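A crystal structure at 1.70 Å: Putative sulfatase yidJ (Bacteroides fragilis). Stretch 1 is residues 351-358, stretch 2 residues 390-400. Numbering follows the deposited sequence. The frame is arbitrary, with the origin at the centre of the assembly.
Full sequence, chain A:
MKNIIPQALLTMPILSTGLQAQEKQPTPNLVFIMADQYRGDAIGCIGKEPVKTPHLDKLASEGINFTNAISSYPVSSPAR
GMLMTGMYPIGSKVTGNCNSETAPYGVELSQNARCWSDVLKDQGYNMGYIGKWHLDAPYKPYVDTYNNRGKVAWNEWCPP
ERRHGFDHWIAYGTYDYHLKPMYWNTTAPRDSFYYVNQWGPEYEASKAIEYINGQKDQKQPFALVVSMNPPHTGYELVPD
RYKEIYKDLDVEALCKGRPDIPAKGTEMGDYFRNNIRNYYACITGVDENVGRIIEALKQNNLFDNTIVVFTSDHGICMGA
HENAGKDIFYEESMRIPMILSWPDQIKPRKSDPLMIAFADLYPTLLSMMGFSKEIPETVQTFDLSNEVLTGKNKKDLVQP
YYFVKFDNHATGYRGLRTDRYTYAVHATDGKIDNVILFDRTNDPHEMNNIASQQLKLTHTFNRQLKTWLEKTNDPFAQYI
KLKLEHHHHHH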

# COMPACT_ATOMS: atom_id res chain seq x y z
N SER A 351 -32.89 18.01 -11.93
CA SER A 351 -32.27 16.74 -12.32
C SER A 351 -32.74 16.34 -13.71
O SER A 351 -33.92 16.48 -14.04
CB SER A 351 -32.65 15.64 -11.32
OG SER A 351 -32.25 15.96 -10.00
N ASP A 352 -31.81 15.85 -14.52
CA ASP A 352 -32.15 15.43 -15.88
C ASP A 352 -31.90 13.93 -15.97
O ASP A 352 -30.81 13.45 -15.64
CB ASP A 352 -31.27 16.17 -16.88
CG ASP A 352 -31.83 16.12 -18.29
OD1 ASP A 352 -32.16 15.01 -18.76
OD2 ASP A 352 -31.93 17.19 -18.92
N PRO A 353 -32.91 13.16 -16.40
CA PRO A 353 -32.77 11.70 -16.52
C PRO A 353 -32.07 11.20 -17.78
O PRO A 353 -31.94 10.00 -17.98
CB PRO A 353 -34.22 11.22 -16.44
CG PRO A 353 -34.94 12.30 -17.19
CD PRO A 353 -34.31 13.57 -16.64
N LEU A 354 -31.63 12.12 -18.64
CA LEU A 354 -30.96 11.75 -19.88
C LEU A 354 -29.81 10.76 -19.63
O LEU A 354 -28.91 11.05 -18.85
CB LEU A 354 -30.39 12.99 -20.57
CG LEU A 354 -29.71 12.73 -21.92
CD1 LEU A 354 -30.76 12.35 -22.96
CD2 LEU A 354 -28.95 13.97 -22.36
N MSE A 355 -29.83 9.62 -20.31
CA MSE A 355 -28.78 8.62 -20.12
C MSE A 355 -27.55 8.92 -20.97
O MSE A 355 -27.14 8.11 -21.81
CB MSE A 355 -29.29 7.21 -20.43
CG MSE A 355 -28.44 6.13 -19.79
SE MSE A 355 -28.72 4.38 -20.55
CE MSE A 355 -30.62 4.20 -20.17
N ILE A 356 -26.96 10.10 -20.75
CA ILE A 356 -25.78 10.50 -21.49
C ILE A 356 -24.59 9.66 -21.04
O ILE A 356 -24.50 9.27 -19.88
CB ILE A 356 -25.49 12.01 -21.27
CG1 ILE A 356 -24.22 12.43 -22.02
CG2 ILE A 356 -25.34 12.31 -19.78
CD1 ILE A 356 -24.02 13.94 -22.06
N ALA A 357 -23.69 9.35 -21.97
CA ALA A 357 -22.52 8.55 -21.64
C ALA A 357 -21.25 9.37 -21.74
O ALA A 357 -21.18 10.35 -22.48
CB ALA A 357 -22.43 7.34 -22.57
N PHE A 358 -20.24 8.94 -21.00
CA PHE A 358 -18.94 9.59 -20.99
C PHE A 358 -18.46 9.83 -22.42
O PHE A 358 -17.97 10.91 -22.75
CB PHE A 358 -17.96 8.69 -20.23
CG PHE A 358 -16.59 9.29 -20.00
CD1 PHE A 358 -16.43 10.43 -19.22
CD2 PHE A 358 -15.45 8.65 -20.50
CE1 PHE A 358 -15.16 10.93 -18.94
CE2 PHE A 358 -14.18 9.14 -20.22
CZ PHE A 358 -14.03 10.28 -19.44
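Stretch 2 (390-400) TGKNKKDLVQP

Two segments of chain need not pair as strands to run side by side, and residues 351-358 and 390-400 of this putative sulfatase illustrate the point. Stretch 1 begins with a weakly bonded strand at about 351-352 and then runs on as loop or turn. Stretch 2 leaves a helix at Gly-391, continues as loop, folds through a type I beta turn from Lys-394 to Leu-397, and enters a strand at Gln-399 and Pro-400. The two advance in the same direction: the closest CA atoms pair Asp-352 with Gly-391 at 6.9 Å, Leu-354 with Asn-393 at 6.2 Å, Met-355 with Leu-397 at 6.7 Å and Ala-357 with Gln-399 at 7.4 Å. The offset between paired residues grows from 39 to 42 across the beta turn, which is closed by Leu-397 N to Lys-394 O at 2.9 Å and lies between the second and third pairs.

No direct backbone-to-backbone hydrogen bond joins the stretches. A water provides a looser link, accepting from Met-355 N at 2.9 Å and donating weakly to Lys-394 O at 3.4 Å.

At the start of the contact, the CA-to-CB bond of Asp-352 points toward stretch 2, and its OD2 lies 3.7 Å from Gly-391 CA. The other carboxylate oxygen, OD1, accepts a hydrogen bond from Leu-354 N at 2.9 Å, bracing the bend in its own stretch. Gly-391 has positive phi; a CB at these backbone angles would be jammed against the carbonyl O of Thr-390, which by itself calls for glycine.

Further along, the contact becomes apolar. The CA-to-CB bond of Leu-397 points toward stretch 1, and its CD2 lies 3.8 Å from Leu-354 CD1 and 4.1 Å from Met-355 CB. The CB of Leu-354 points sideways, but the end of the side chain comes nearer, and its CD1 also lies 4.1 Å from Lys-394 CB.

Gln-399 combines both kinds of interaction. Its NE2 donates to Met-355 O at 2.9 Å with an angle of 158°, the one direct hydrogen bond between the stretches, while its CG rests 3.6 Å from the SE atom of Met-355, a selenomethionine. Ala-357 CB packs 3.5 Å from Gln-399 NE2. Ile-356, between Met-355 and Ala-357, points its CB away. A polar side chain can therefore satisfy a loop carbonyl while its aliphatic part helps bury the neighbouring side chain; in all, 405 Å² is covered, both sides summed.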

# COMPACT_ATOMS: atom_id res chain seq x y z
N THR A 390 -31.71 21.96 -24.08
CA THR A 390 -33.12 22.19 -23.80
C THR A 390 -33.71 21.38 -22.66
O THR A 390 -34.67 21.81 -22.01
CB THR A 390 -33.98 21.92 -25.05
OG1 THR A 390 -33.87 20.53 -25.40
CG2 THR A 390 -33.51 22.77 -26.22
N GLY A 391 -33.14 20.21 -22.41
CA GLY A 391 -33.67 19.36 -21.36
C GLY A 391 -34.71 18.43 -21.96
O GLY A 391 -35.35 17.66 -21.24
N LYS A 392 -34.87 18.50 -23.27
CA LYS A 392 -35.82 17.65 -23.98
C LYS A 392 -35.33 16.21 -23.83
O LYS A 392 -34.20 15.89 -24.19
CB LYS A 392 -35.89 18.03 -25.45
N ASN A 393 -36.19 15.35 -23.29
CA ASN A 393 -35.83 13.96 -23.07
C ASN A 393 -35.71 13.15 -24.35
O ASN A 393 -36.19 13.55 -25.41
CB ASN A 393 -36.86 13.31 -22.14
N LYS A 394 -35.04 12.01 -24.23
CA LYS A 394 -34.85 11.08 -25.33
C LYS A 394 -35.09 9.70 -24.72
O LYS A 394 -34.16 8.93 -24.52
CB LYS A 394 -33.42 11.18 -25.88
CG LYS A 394 -33.15 10.32 -27.10
CD LYS A 394 -31.74 10.52 -27.63
CE LYS A 394 -31.44 9.55 -28.76
NZ LYS A 394 -30.06 9.71 -29.30
N LYS A 395 -36.35 9.42 -24.43
CA LYS A 395 -36.77 8.17 -23.80
C LYS A 395 -36.30 6.89 -24.49
O LYS A 395 -36.20 5.84 -23.84
CB LYS A 395 -38.29 8.15 -23.67
N ASP A 396 -36.02 6.95 -25.78
CA ASP A 396 -35.58 5.77 -26.51
C ASP A 396 -34.07 5.55 -26.42
O ASP A 396 -33.54 4.60 -27.00
CB ASP A 396 -35.98 5.87 -27.98
CG ASP A 396 -35.36 7.06 -28.67
OD1 ASP A 396 -35.59 8.20 -28.22
OD2 ASP A 396 -34.64 6.85 -29.67
N LEU A 397 -33.37 6.41 -25.69
CA LEU A 397 -31.93 6.28 -25.57
C LEU A 397 -31.51 5.04 -24.80
O LEU A 397 -31.94 4.82 -23.66
CB LEU A 397 -31.33 7.54 -24.92
CG LEU A 397 -29.81 7.62 -24.75
CD1 LEU A 397 -29.10 7.42 -26.08
CD2 LEU A 397 -29.47 8.97 -24.15
N VAL A 398 -30.67 4.24 -25.43
CA VAL A 398 -30.14 3.02 -24.84
C VAL A 398 -28.63 3.06 -25.07
O VAL A 398 -28.17 3.35 -26.18
CB VAL A 398 -30.73 1.77 -25.52
CG1 VAL A 398 -30.06 0.51 -24.99
CG2 VAL A 398 -32.24 1.71 -25.27
N GLN A 399 -27.86 2.80 -24.02
CA GLN A 399 -26.41 2.82 -24.11
C GLN A 399 -25.82 1.42 -24.06
O GLN A 399 -26.36 0.53 -23.41
CB GLN A 399 -25.83 3.65 -22.95
CG GLN A 399 -26.18 5.13 -22.98
CD GLN A 399 -25.40 5.90 -24.03
OE1 GLN A 399 -24.59 5.34 -24.77
NE2 GLN A 399 -25.63 7.21 -24.10
N PRO A 400 -24.70 1.21 -24.77
CA PRO A 400 -24.05 -0.10 -24.80
C PRO A 400 -23.15 -0.37 -23.59
O PRO A 400 -22.86 0.54 -22.80
CB PRO A 400 -23.24 -0.03 -26.09
CG PRO A 400 -22.80 1.41 -26.10
CD PRO A 400 -24.07 2.14 -25.72
O HOH W 1 -32.36 9.04 -21.65